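Local coordinates for protein glucose 1-dehydrogenase (Haloferax mediterranei, PDB 2B5W) that oxidises D-glucose and several other aldose sugars to the corresponding lactone or aldonate with a catalytic zinc ion, passing electrons to NADP+ or NAD+, with NADP+ preferred, at residues A[153-158]-A[189-194]; A[184-189]-A[212-217]; A[218-223]-A[320-325]. The protein carries 1 engineered substitution. All coordinates share one frame; numbering follows the deposited sequence.

Contact 1 of 3, residues A[153-158]-A[189-194]. With NAP (NADP nicotinamide-adenine-dinucleotide phosphate), chain I.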
loop_
_atom_site.group_PDB
_atom_site.type_symbol
_atom_site.label_atom_id
_atom_site.label_comp_id
_atom_site.label_asym_id
_atom_site.label_seq_id
_atom_site.Cartn_x
_atom_site.Cartn_y
_atom_site.Cartn_z
ATOM N N SER A 153 -10.732 10.956 -13.884
ATOM C CA SER A 153 -11.127 9.635 -13.361
ATOM C C SER A 153 -9.956 8.756 -12.957
ATOM O O SER A 153 -10.083 7.946 -12.022
ATOM C CB SER A 153 -12.059 8.890 -14.343
ATOM O OG SER A 153 -11.381 8.272 -15.404
ATOM N N ILE A 154 -8.857 8.845 -13.700
ATOM C CA ILE A 154 -7.624 8.132 -13.371
ATOM C C ILE A 154 -7.217 8.506 -11.941
ATOM O O ILE A 154 -6.885 7.649 -11.129
ATOM C CB ILE A 154 -6.504 8.440 -14.381
ATOM C CG1 ILE A 154 -6.832 7.879 -15.769
ATOM C CG2 ILE A 154 -5.182 7.970 -13.838
ATOM C CD1 ILE A 154 -6.977 6.407 -15.839
ATOM N N THR A 155 -7.186 9.801 -11.644
ATOM C CA THR A 155 -6.858 10.254 -10.311
ATOM C C THR A 155 -7.907 9.868 -9.294
ATOM O O THR A 155 -7.561 9.508 -8.176
ATOM C CB THR A 155 -6.612 11.767 -10.336
ATOM O OG1 THR A 155 -5.416 11.945 -11.123
ATOM C CG2 THR A 155 -6.330 12.308 -8.938
ATOM N N GLU A 156 -9.167 9.928 -9.661
ATOM C CA GLU A 156 -10.206 9.543 -8.710
ATOM C C GLU A 156 -9.976 8.089 -8.266
ATOM O O GLU A 156 -10.140 7.778 -7.089
ATOM C CB GLU A 156 -11.592 9.688 -9.301
ATOM C CG GLU A 156 -12.030 11.090 -9.666
ATOM C CD GLU A 156 -12.420 11.992 -8.509
ATOM O OE1 GLU A 156 -12.367 11.578 -7.321
ATOM O OE2 GLU A 156 -12.787 13.126 -8.814
ATOM N N LYS A 157 -9.641 7.194 -9.190
ATOM C CA LYS A 157 -9.396 5.815 -8.789
ATOM C C LYS A 157 -8.159 5.709 -7.897
ATOM O O LYS A 157 -8.173 5.036 -6.870
ATOM C CB LYS A 157 -9.221 4.881 -9.995
ATOM C CG LYS A 157 -8.831 3.459 -9.554
ATOM C CD LYS A 157 -8.582 2.473 -10.677
ATOM C CE LYS A 157 -7.856 1.236 -10.136
ATOM N NZ LYS A 157 -7.760 0.189 -11.153
ATOM N N ALA A 158 -7.061 6.359 -8.294
ATOM C CA ALA A 158 -5.843 6.233 -7.551
ATOM C C ALA A 158 -6.022 6.743 -6.132
ATOM O O ALA A 158 -5.520 6.136 -5.200
ATOM C CB ALA A 158 -4.676 6.948 -8.266
ATOM N N LEU A 189 -2.881 17.990 -9.090
ATOM C CA LEU A 189 -2.580 19.024 -8.111
ATOM C C LEU A 189 -3.822 19.900 -7.812
ATOM O O LEU A 189 -4.100 20.204 -6.657
ATOM C CB LEU A 189 -1.397 19.844 -8.623
ATOM C CG LEU A 189 -0.854 20.931 -7.704
ATOM C CD1 LEU A 189 -0.245 20.355 -6.474
ATOM C CD2 LEU A 189 0.138 21.802 -8.503
ATOM N N ALA A 190 -4.557 20.325 -8.849
ATOM C CA ALA A 190 -5.776 21.082 -8.672
ATOM C C ALA A 190 -6.843 20.260 -7.976
ATOM O O ALA A 190 -7.577 20.769 -7.115
ATOM C CB ALA A 190 -6.310 21.589 -10.003
ATOM N N MET A 191 -6.931 18.978 -8.316
ATOM C CA MET A 191 -7.845 18.106 -7.592
ATOM C C MET A 191 -7.515 18.005 -6.084
ATOM O O MET A 191 -8.390 18.013 -5.247
ATOM C CB MET A 191 -7.892 16.702 -8.196
ATOM C CG MET A 191 -8.392 16.690 -9.630
ATOM S SD MET A 191 -8.256 15.075 -10.417
ATOM C CE MET A 191 -9.284 14.074 -9.300
ATOM N N LEU A 192 -6.247 17.896 -5.745
ATOM C CA LEU A 192 -5.831 17.809 -4.359
ATOM C C LEU A 192 -6.147 19.106 -3.621
ATOM O O LEU A 192 -6.512 19.080 -2.462
ATOM C CB LEU A 192 -4.340 17.431 -4.225
ATOM C CG LEU A 192 -4.039 16.010 -4.690
ATOM C CD1 LEU A 192 -2.547 15.790 -4.861
ATOM C CD2 LEU A 192 -4.605 14.953 -3.717
ATOM N N LYS A 193 -6.073 20.239 -4.310
ATOM C CA LYS A 193 -6.383 21.492 -3.660
ATOM C C LYS A 193 -7.815 21.511 -3.153
ATOM O O LYS A 193 -8.117 22.139 -2.127
ATOM C CB LYS A 193 -6.158 22.638 -4.649
ATOM C CG LYS A 193 -6.330 24.012 -4.053
ATOM C CD LYS A 193 -5.929 25.061 -5.056
ATOM C CE LYS A 193 -6.160 26.484 -4.546
ATOM N NZ LYS A 193 -5.079 26.851 -3.633
ATOM N N VAL A 194 -8.724 20.871 -3.911
ATOM C CA VAL A 194 -10.134 20.865 -3.553
ATOM C C VAL A 194 -10.629 19.577 -2.889
ATOM O O VAL A 194 -11.828 19.464 -2.558
ATOM C CB VAL A 194 -11.068 21.251 -4.764
ATOM C CG1 VAL A 194 -10.705 22.612 -5.282
ATOM C CG2 VAL A 194 -11.025 20.215 -5.854
HETATM P PA NAP I . 3.889 13.437 -19.287
HETATM O O1A NAP I . 4.963 12.812 -20.040
HETATM O O2A NAP I . 3.160 14.540 -20.067
HETATM O O5B NAP I . 4.425 14.086 -17.953
HETATM C C5B NAP I . 5.462 13.556 -17.172
HETATM C C4B NAP I . 6.099 14.799 -16.591
HETATM O O4B NAP I . 7.009 14.387 -15.596
HETATM C C3B NAP I . 6.871 15.640 -17.626
HETATM O O3B NAP I . 6.400 16.975 -17.715
HETATM C C2B NAP I . 8.319 15.575 -17.135
HETATM O O2B NAP I . 9.034 16.797 -17.226
HETATM C C1B NAP I . 8.161 15.197 -15.682
HETATM N N9A NAP I . 9.305 14.446 -15.203
HETATM C C8A NAP I . 9.778 13.254 -15.700
HETATM N N7A NAP I . 10.860 12.896 -14.983
HETATM C C5A NAP I . 11.109 13.881 -14.057
HETATM C C6A NAP I . 12.077 14.068 -13.065
HETATM N N6A NAP I . 13.103 13.210 -12.878
HETATM N N1A NAP I . 12.029 15.194 -12.276
HETATM C C2A NAP I . 11.026 16.128 -12.429
HETATM N N3A NAP I . 10.063 15.961 -13.409
HETATM C C4A NAP I . 10.099 14.854 -14.190
HETATM O O3 NAP I . 2.731 12.389 -18.970
HETATM P PN NAP I . 1.262 12.575 -18.316
HETATM O O1N NAP I . 1.238 13.644 -17.277
HETATM O O2N NAP I . 0.173 12.520 -19.343
HETATM O O5D NAP I . 1.471 11.159 -17.605
HETATM C C5D NAP I . 2.271 11.045 -16.444
HETATM C C4D NAP I . 2.617 9.583 -16.169
HETATM O O4D NAP I . 1.403 8.895 -15.856
HETATM C C3D NAP I . 3.237 8.853 -17.364
HETATM O O3D NAP I . 4.284 8.000 -16.946
HETATM C C2D NAP I . 2.059 8.068 -17.930
HETATM O O2D NAP I . 2.402 6.947 -18.702
HETATM C C1D NAP I . 1.305 7.712 -16.649
HETATM N N1N NAP I . -0.138 7.480 -16.787
HETATM C C2N NAP I . -0.606 6.387 -16.123
HETATM C C3N NAP I . -1.948 6.133 -16.110
HETATM C C7N NAP I . -2.388 5.019 -15.206
HETATM O O7N NAP I . -3.726 4.692 -15.403
HETATM N N7N NAP I . -1.509 4.454 -14.333
HETATM C C4N NAP I . -2.863 6.940 -16.797
HETATM C C5N NAP I . -2.372 8.057 -17.461
HETATM C C6N NAP I . -0.998 8.339 -17.429
HETATM P P2B NAP I . 9.923 17.191 -18.564
HETATM O O1X NAP I . 9.087 17.408 -19.717
HETATM O O2X NAP I . 10.675 18.455 -18.098
HETATM O O3X NAP I . 10.922 16.063 -18.844
#
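Thr155 and Met191 meet tip to tip across two helices, methyl against methyl. Thr155 CG2 lies 3.5 Å from Met191 CE, tighter than ordinary van der Waals contact, and Met191 SD follows close behind at 3.7 Å from Thr155 CB. The bend at the thioether (chi3 59°) turns CE toward Glu156 as well, where it stands 3.7 Å from Glu156 OE2. The Glu156 chain, bent at chi2, brings CD and OE2 round to the same methyl, with CG also near it. The two helices belong to the Rossmann-type coenzyme domain: helix 183-194 follows its first strand, 175-179, while helix 149-164 precedes that strand and carries the zinc- and substrate-binding Glu150 in its first turn. Further out, polar partners hold the touching groups in place. Thr155 OG1, on a different branch from the methyl, is hydrogen-bonded to Tyr247 OH and to Thr188 OG1. Glu156 OE2 pairs with Thr315 OG1 of helix 306-318, and a bound potassium ion lies about 4 Å from the Glu156 side chain. One residue before Thr155, Ile154 puts CD1 3.7 Å from O7N of the NADP carboxamide and CG2 3.9 Å from nicotinamide C4N.

Contact 2 of 3, residues A[184-189]-A[212-217]. With NAP (NADP nicotinamide-adenine-dinucleotide phosphate), chain I.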
loop_
_atom_site.group_PDB
_atom_site.type_symbol
_atom_site.label_atom_id
_atom_site.label_comp_id
_atom_site.label_asym_id
_atom_site.label_seq_id
_atom_site.Cartn_x
_atom_site.Cartn_y
_atom_site.Cartn_z
ATOM N N LEU A 184 -1.416 15.119 -16.372
ATOM C CA LEU A 184 -1.989 14.324 -15.265
ATOM C C LEU A 184 -1.581 14.899 -13.888
ATOM O O LEU A 184 -2.400 15.072 -12.977
ATOM C CB LEU A 184 -1.626 12.836 -15.390
ATOM C CG LEU A 184 -2.252 11.938 -14.306
ATOM C CD1 LEU A 184 -3.785 11.973 -14.332
ATOM C CD2 LEU A 184 -1.706 10.503 -14.390
ATOM N N GLY A 185 -0.306 15.218 -13.738
ATOM C CA GLY A 185 0.172 15.792 -12.502
ATOM C C GLY A 185 -0.469 17.124 -12.195
ATOM O O GLY A 185 -0.861 17.364 -11.068
ATOM N N LEU A 186 -0.639 17.989 -13.193
ATOM C CA LEU A 186 -1.187 19.306 -12.915
ATOM C C LEU A 186 -2.686 19.201 -12.601
ATOM O O LEU A 186 -3.194 19.870 -11.720
ATOM C CB LEU A 186 -0.954 20.263 -14.075
ATOM C CG LEU A 186 0.527 20.546 -14.350
ATOM C CD1 LEU A 186 0.664 21.388 -15.605
ATOM C CD2 LEU A 186 1.157 21.298 -13.232
ATOM N N LEU A 187 -3.401 18.360 -13.356
ATOM C CA LEU A 187 -4.812 18.115 -13.031
ATOM C C LEU A 187 -4.948 17.588 -11.594
ATOM O O LEU A 187 -5.804 18.044 -10.814
ATOM C CB LEU A 187 -5.375 17.095 -14.025
ATOM C CG LEU A 187 -6.850 16.879 -14.189
ATOM C CD1 LEU A 187 -7.526 18.160 -14.610
ATOM C CD2 LEU A 187 -7.016 15.774 -15.247
ATOM N N THR A 188 -4.083 16.646 -11.239
ATOM C CA THR A 188 -4.085 16.052 -9.936
ATOM C C THR A 188 -3.822 17.088 -8.844
ATOM O O THR A 188 -4.480 17.091 -7.811
ATOM C CB THR A 188 -3.092 14.910 -9.860
ATOM O OG1 THR A 188 -3.474 13.888 -10.792
ATOM C CG2 THR A 188 -3.072 14.285 -8.532
ATOM N N LEU A 189 -2.881 17.990 -9.090
ATOM C CA LEU A 189 -2.580 19.024 -8.111
ATOM C C LEU A 189 -3.822 19.900 -7.812
ATOM O O LEU A 189 -4.100 20.204 -6.657
ATOM C CB LEU A 189 -1.397 19.844 -8.623
ATOM C CG LEU A 189 -0.854 20.931 -7.704
ATOM C CD1 LEU A 189 -0.245 20.355 -6.474
ATOM C CD2 LEU A 189 0.138 21.802 -8.503
ATOM N N ASP A 212 8.015 29.230 -17.610
ATOM C CA ASP A 212 7.420 27.937 -17.977
ATOM C C ASP A 212 5.968 27.933 -17.515
ATOM O O ASP A 212 5.674 28.347 -16.397
ATOM C CB ASP A 212 8.182 26.816 -17.319
ATOM C CG ASP A 212 7.680 25.474 -17.731
ATOM O OD1 ASP A 212 6.685 25.049 -17.070
ATOM O OD2 ASP A 212 8.205 24.800 -18.646
ATOM N N PRO A 213 5.047 27.511 -18.385
ATOM C CA PRO A 213 3.614 27.618 -18.015
ATOM C C PRO A 213 3.145 26.568 -17.005
ATOM O O PRO A 213 2.103 26.784 -16.343
ATOM C CB PRO A 213 2.882 27.400 -19.339
ATOM C CG PRO A 213 3.804 26.551 -20.144
ATOM C CD PRO A 213 5.222 27.016 -19.759
ATOM N N THR A 214 3.894 25.493 -16.837
ATOM C CA THR A 214 3.577 24.536 -15.768
ATOM C C THR A 214 3.979 25.082 -14.401
ATOM O O THR A 214 3.249 24.983 -13.439
ATOM C CB THR A 214 4.171 23.097 -15.985
ATOM O OG1 THR A 214 5.590 23.075 -15.780
ATOM C CG2 THR A 214 3.982 22.593 -17.403
ATOM N N ILE A 215 5.127 25.748 -14.330
ATOM C CA ILE A 215 5.488 26.426 -13.096
ATOM C C ILE A 215 4.437 27.473 -12.732
ATOM O O ILE A 215 4.029 27.635 -11.579
ATOM C CB ILE A 215 6.884 27.091 -13.228
ATOM C CG1 ILE A 215 7.949 26.022 -13.504
ATOM C CG2 ILE A 215 7.209 27.871 -11.934
ATOM C CD1 ILE A 215 9.432 26.574 -13.646
ATOM N N ASP A 216 3.984 28.213 -13.742
ATOM C CA ASP A 216 3.039 29.231 -13.493
ATOM C C ASP A 216 1.733 28.633 -12.932
ATOM O O ASP A 216 1.156 29.167 -12.024
ATOM C CB ASP A 216 2.723 29.995 -14.767
ATOM C CG ASP A 216 3.855 30.880 -15.265
ATOM O OD1 ASP A 216 4.797 31.141 -14.496
ATOM O OD2 ASP A 216 3.809 31.329 -16.447
ATOM N N ILE A 217 1.288 27.489 -13.496
ATOM C CA ILE A 217 0.062 26.859 -12.987
ATOM C C ILE A 217 0.259 26.385 -11.559
ATOM O O ILE A 217 -0.565 26.608 -10.680
ATOM C CB ILE A 217 -0.352 25.682 -13.906
ATOM C CG1 ILE A 217 -1.067 26.215 -15.134
ATOM C CG2 ILE A 217 -1.292 24.722 -13.138
ATOM C CD1 ILE A 217 -1.284 25.177 -16.215
HETATM P PA NAP I . 3.889 13.437 -19.287
HETATM O O1A NAP I . 4.963 12.812 -20.040
HETATM O O2A NAP I . 3.160 14.540 -20.067
HETATM O O5B NAP I . 4.425 14.086 -17.953
HETATM C C5B NAP I . 5.462 13.556 -17.172
HETATM C C4B NAP I . 6.099 14.799 -16.591
HETATM O O4B NAP I . 7.009 14.387 -15.596
HETATM C C3B NAP I . 6.871 15.640 -17.626
HETATM O O3B NAP I . 6.400 16.975 -17.715
HETATM C C2B NAP I . 8.319 15.575 -17.135
HETATM O O2B NAP I . 9.034 16.797 -17.226
HETATM C C1B NAP I . 8.161 15.197 -15.682
HETATM N N9A NAP I . 9.305 14.446 -15.203
HETATM C C8A NAP I . 9.778 13.254 -15.700
HETATM N N7A NAP I . 10.860 12.896 -14.983
HETATM C C5A NAP I . 11.109 13.881 -14.057
HETATM C C6A NAP I . 12.077 14.068 -13.065
HETATM N N6A NAP I . 13.103 13.210 -12.878
HETATM N N1A NAP I . 12.029 15.194 -12.276
HETATM C C2A NAP I . 11.026 16.128 -12.429
HETATM N N3A NAP I . 10.063 15.961 -13.409
HETATM C C4A NAP I . 10.099 14.854 -14.190
HETATM O O3 NAP I . 2.731 12.389 -18.970
HETATM P PN NAP I . 1.262 12.575 -18.316
HETATM O O1N NAP I . 1.238 13.644 -17.277
HETATM O O2N NAP I . 0.173 12.520 -19.343
HETATM O O5D NAP I . 1.471 11.159 -17.605
HETATM C C5D NAP I . 2.271 11.045 -16.444
HETATM C C4D NAP I . 2.617 9.583 -16.169
HETATM O O4D NAP I . 1.403 8.895 -15.856
HETATM C C3D NAP I . 3.237 8.853 -17.364
HETATM O O3D NAP I . 4.284 8.000 -16.946
HETATM C C2D NAP I . 2.059 8.068 -17.930
HETATM O O2D NAP I . 2.402 6.947 -18.702
HETATM C C1D NAP I . 1.305 7.712 -16.649
HETATM N N1N NAP I . -0.138 7.480 -16.787
HETATM C C2N NAP I . -0.606 6.387 -16.123
HETATM C C3N NAP I . -1.948 6.133 -16.110
HETATM C C7N NAP I . -2.388 5.019 -15.206
HETATM O O7N NAP I . -3.726 4.692 -15.403
HETATM N N7N NAP I . -1.509 4.454 -14.333
HETATM C C4N NAP I . -2.863 6.940 -16.797
HETATM C C5N NAP I . -2.372 8.057 -17.461
HETATM C C6N NAP I . -0.998 8.339 -17.429
HETATM P P2B NAP I . 9.923 17.191 -18.564
HETATM O O1X NAP I . 9.087 17.408 -19.717
HETATM O O2X NAP I . 10.675 18.455 -18.098
HETATM O O3X NAP I . 10.922 16.063 -18.844
#
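Leu186 reaches from helix 183-194 to Thr214 and Ile217 of helix 213-220, and can be followed atom by atom. Its CB already points at the other helix, and the side chain forks at CG, with CD1 anti to CA (chi2 174°) and CD2 on the other branch. The CD1 branch meets Thr214 CB at 3.9 Å, with the Thr214 methyl CG2 almost as close, the two side chains crossing at about a right angle. The CD2 branch turns to Ile217 CG2, 4.2 Å away, and also packs on Ile218. Leu327 and Ile348 also touch Leu186.

Thr214 shows its carbon side to Leu186 because OG1 sits between the backbone N and the carbonyl carbon (chi1 73°), where it donates to Asp212 OD1 over 2.6 Å. The same hydroxyl is also hydrogen-bonded to Asn181 ND2. Asp212 OD1 is gripped three times: Thr214 N comes from above the carboxylate plane at 2.8 Å, and Ile215 N uses the anti lone pair at 3.2 Å, making Asp212 the N-cap. The other oxygen, Asp212 OD2, forms a salt bridge with the NADP-binding Arg208. Were Thr214 an alanine, Asp212 OD1 and Asn181 ND2 would probably each lose a hydroxyl partner and a gap would open beside Leu186 CD1.

At the start of helix 183-194, Leu184 N donates to O1N of the NADP diphosphate at 3.2 Å (150° at the hydrogen). Leu184 O accepts from both Thr188 OG1, at 2.7 Å, and Thr188 N, which approach opposite faces of its plane. A helix that delivers a backbone amide to the diphosphate after a glycine-rich turn, packed beside the next helix of successive beta-alpha-beta units, is the hallmark of the Rossmann dinucleotide-binding fold.

Contact 3 of 3, residues A[218-223]-A[320-325]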
loop_
_atom_site.group_PDB
_atom_site.type_symbol
_atom_site.label_atom_id
_atom_site.label_comp_id
_atom_site.label_asym_id
_atom_site.label_seq_id
_atom_site.Cartn_x
_atom_site.Cartn_y
_atom_site.Cartn_z
ATOM N N ILE A 218 1.373 25.736 -11.297
ATOM C CA ILE A 218 1.680 25.283 -9.946
ATOM C C ILE A 218 1.611 26.433 -8.950
ATOM O O ILE A 218 0.982 26.339 -7.940
ATOM C CB ILE A 218 3.076 24.652 -9.914
ATOM C CG1 ILE A 218 3.092 23.328 -10.663
ATOM C CG2 ILE A 218 3.548 24.425 -8.468
ATOM C CD1 ILE A 218 4.464 22.860 -11.089
ATOM N N GLU A 219 2.266 27.542 -9.268
ATOM C CA GLU A 219 2.317 28.670 -8.348
ATOM C C GLU A 219 0.981 29.404 -8.200
ATOM O O GLU A 219 0.655 29.901 -7.129
ATOM C CB GLU A 219 3.484 29.595 -8.753
ATOM C CG GLU A 219 4.801 28.880 -8.509
ATOM C CD GLU A 219 6.050 29.753 -8.701
ATOM O OE1 GLU A 219 6.008 30.652 -9.551
ATOM O OE2 GLU A 219 7.079 29.489 -8.038
ATOM N N GLU A 220 0.221 29.478 -9.286
ATOM C CA GLU A 220 -1.087 30.119 -9.284
ATOM C C GLU A 220 -2.096 29.326 -8.452
ATOM O O GLU A 220 -2.977 29.902 -7.814
ATOM C CB GLU A 220 -1.559 30.393 -10.699
ATOM C CG GLU A 220 -2.763 31.309 -10.780
ATOM C CD GLU A 220 -2.427 32.757 -10.448
ATOM O OE1 GLU A 220 -1.249 33.159 -10.574
ATOM O OE2 GLU A 220 -3.358 33.481 -10.051
ATOM N N LEU A 221 -1.877 28.016 -8.348
ATOM C CA LEU A 221 -2.633 27.177 -7.405
ATOM C C LEU A 221 -2.193 27.314 -5.947
ATOM O O LEU A 221 -2.697 26.602 -5.072
ATOM C CB LEU A 221 -2.523 25.701 -7.806
ATOM C CG LEU A 221 -3.306 25.316 -9.065
ATOM C CD1 LEU A 221 -2.859 23.947 -9.599
ATOM C CD2 LEU A 221 -4.783 25.295 -8.733
ATOM N N ASP A 222 -1.268 28.228 -5.680
ATOM C CA ASP A 222 -0.650 28.394 -4.343
ATOM C C ASP A 222 0.170 27.180 -3.892
ATOM O O ASP A 222 0.420 27.003 -2.701
ATOM C CB ASP A 222 -1.696 28.704 -3.280
ATOM C CG ASP A 222 -1.129 29.400 -2.080
ATOM O OD1 ASP A 222 -0.240 30.258 -2.256
ATOM O OD2 ASP A 222 -1.512 29.144 -0.923
ATOM N N ALA A 223 0.642 26.383 -4.841
ATOM C CA ALA A 223 1.538 25.278 -4.526
ATOM C C ALA A 223 2.990 25.687 -4.731
ATOM O O ALA A 223 3.299 26.660 -5.423
ATOM C CB ALA A 223 1.176 24.033 -5.381
ATOM N N PRO A 320 -10.882 25.495 -10.484
ATOM C CA PRO A 320 -10.984 26.914 -10.870
ATOM C C PRO A 320 -11.090 27.135 -12.379
ATOM O O PRO A 320 -10.456 26.389 -13.152
ATOM C CB PRO A 320 -9.694 27.527 -10.325
ATOM C CG PRO A 320 -9.150 26.571 -9.423
ATOM C CD PRO A 320 -9.611 25.181 -9.825
ATOM N N LYS A 321 -11.860 28.158 -12.807
ATOM C CA LYS A 321 -12.024 28.387 -14.245
ATOM C C LYS A 321 -10.704 28.782 -14.864
ATOM O O LYS A 321 -10.394 28.338 -15.961
ATOM C CB LYS A 321 -13.035 29.493 -14.525
ATOM C CG LYS A 321 -14.422 28.928 -14.635
ATOM C CD LYS A 321 -14.898 28.383 -13.308
ATOM C CE LYS A 321 -16.338 27.915 -13.358
ATOM N NZ LYS A 321 -16.697 27.047 -12.217
ATOM N N TRP A 322 -9.881 29.578 -14.153
ATOM C CA TRP A 322 -8.584 29.982 -14.710
ATOM C C TRP A 322 -7.725 28.762 -14.959
ATOM O O TRP A 322 -6.935 28.771 -15.871
ATOM C CB TRP A 322 -7.789 30.983 -13.813
ATOM C CG TRP A 322 -7.194 30.345 -12.593
ATOM C CD1 TRP A 322 -7.756 30.286 -11.348
ATOM C CD2 TRP A 322 -5.948 29.608 -12.499
ATOM N NE1 TRP A 322 -6.940 29.584 -10.500
ATOM C CE2 TRP A 322 -5.822 29.155 -11.169
ATOM C CE3 TRP A 322 -4.944 29.292 -13.401
ATOM C CZ2 TRP A 322 -4.753 28.383 -10.735
ATOM C CZ3 TRP A 322 -3.858 28.542 -12.969
ATOM C CH2 TRP A 322 -3.770 28.096 -11.649
ATOM N N PHE A 323 -7.829 27.757 -14.092
ATOM C CA PHE A 323 -6.964 26.588 -14.162
ATOM C C PHE A 323 -7.318 25.766 -15.390
ATOM O O PHE A 323 -6.431 25.343 -16.114
ATOM C CB PHE A 323 -7.057 25.754 -12.881
ATOM C CG PHE A 323 -6.465 24.394 -13.028
ATOM C CD1 PHE A 323 -5.096 24.191 -12.960
ATOM C CD2 PHE A 323 -7.273 23.323 -13.359
ATOM C CE1 PHE A 323 -4.556 22.928 -13.141
ATOM C CE2 PHE A 323 -6.749 22.097 -13.573
ATOM C CZ PHE A 323 -5.396 21.863 -13.469
ATOM N N LEU A 324 -8.605 25.526 -15.592
ATOM C CA LEU A 324 -9.049 24.835 -16.806
ATOM C C LEU A 324 -8.640 25.618 -18.076
ATOM O O LEU A 324 -8.293 25.005 -19.089
ATOM C CB LEU A 324 -10.549 24.579 -16.771
ATOM C CG LEU A 324 -11.012 23.656 -15.654
ATOM C CD1 LEU A 324 -12.518 23.641 -15.617
ATOM C CD2 LEU A 324 -10.477 22.261 -15.812
ATOM N N GLU A 325 -8.674 26.953 -18.030
ATOM C CA GLU A 325 -8.251 27.769 -19.166
ATOM C C GLU A 325 -6.752 27.594 -19.430
ATOM O O GLU A 325 -6.341 27.408 -20.567
ATOM C CB GLU A 325 -8.588 29.247 -18.907
ATOM C CG GLU A 325 -10.081 29.567 -18.860
ATOM C CD GLU A 325 -10.374 31.025 -18.510
ATOM O OE1 GLU A 325 -9.486 31.734 -17.983
ATOM O OE2 GLU A 325 -11.509 31.470 -18.762
#
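Leu221 O accepts a hydrogen bond from Lys193 NZ, so the residue that packs on Trp322 and Phe323 is also tied through its backbone to the end of helix 183-194. Its side chain splits its attention between the two aromatic rings. Leu221 CD2 rests 3.7 Å from Trp322 CZ2, and Leu221 CD1 lies 4.0 Å from Phe323 CD1.

Glu220 brings a different kind of contact. With CG anti to the backbone N (chi1 -168°), its aliphatic part lies over one face of the indole, and CG stands 3.5 Å from the centroid of the Trp322 six-membered ring, only 12° off the ring normal. This is a CH-pi interaction. Glu220 CB comes closer still to a single ring atom, 3.3 Å from Trp322 CH2. The chain bends at chi2, and the carboxylate plane stands nearly perpendicular to the indole. On the opposite face, Phe323 CB sits 3.9 Å above the plane of the Trp322 ring, so the ring is sandwiched between a neighbour in its own helix and the glutamate across the contact.

The contact joins the end of helix 213-220 to the start of helix 321-327, on the flank of the Rossmann-type domain. The first of these helices closes in a Schellman motif: Asp222 takes up positive phi, Ala223 N bonds back to Ile218 O at 3.1 Å, and Asp222 N to Glu219 O at 2.9 Å. The second begins with Pro320 at the N-cap position, which puts Trp322 and Phe323 in its first turn. Helix 183-194 adds Leu189 against Leu221 and Ala190 against Phe323, and Ile217 of helix 213-220 packs on the Phe323 ring.

In the fold
Following the chain from the N terminus, helix 149-164 comes first, and contact 1 closes a loop from it, through strand 175-179, to the later half of helix 183-194. Contact 2 starts in the earlier half of that helix, before contact 1 has closed, so the two cross; they share Leu189, and both touch NADP. Contact 2 then spans strand 201-206 to reach helix 213-220. Contact 3 leaves from the end of this same helix and follows in series, bridging nearly a hundred residues to bring in helix 321-327. Helix 183-194 thus links all three, since Ala190 and Lys193 also meet the residues of contact 3.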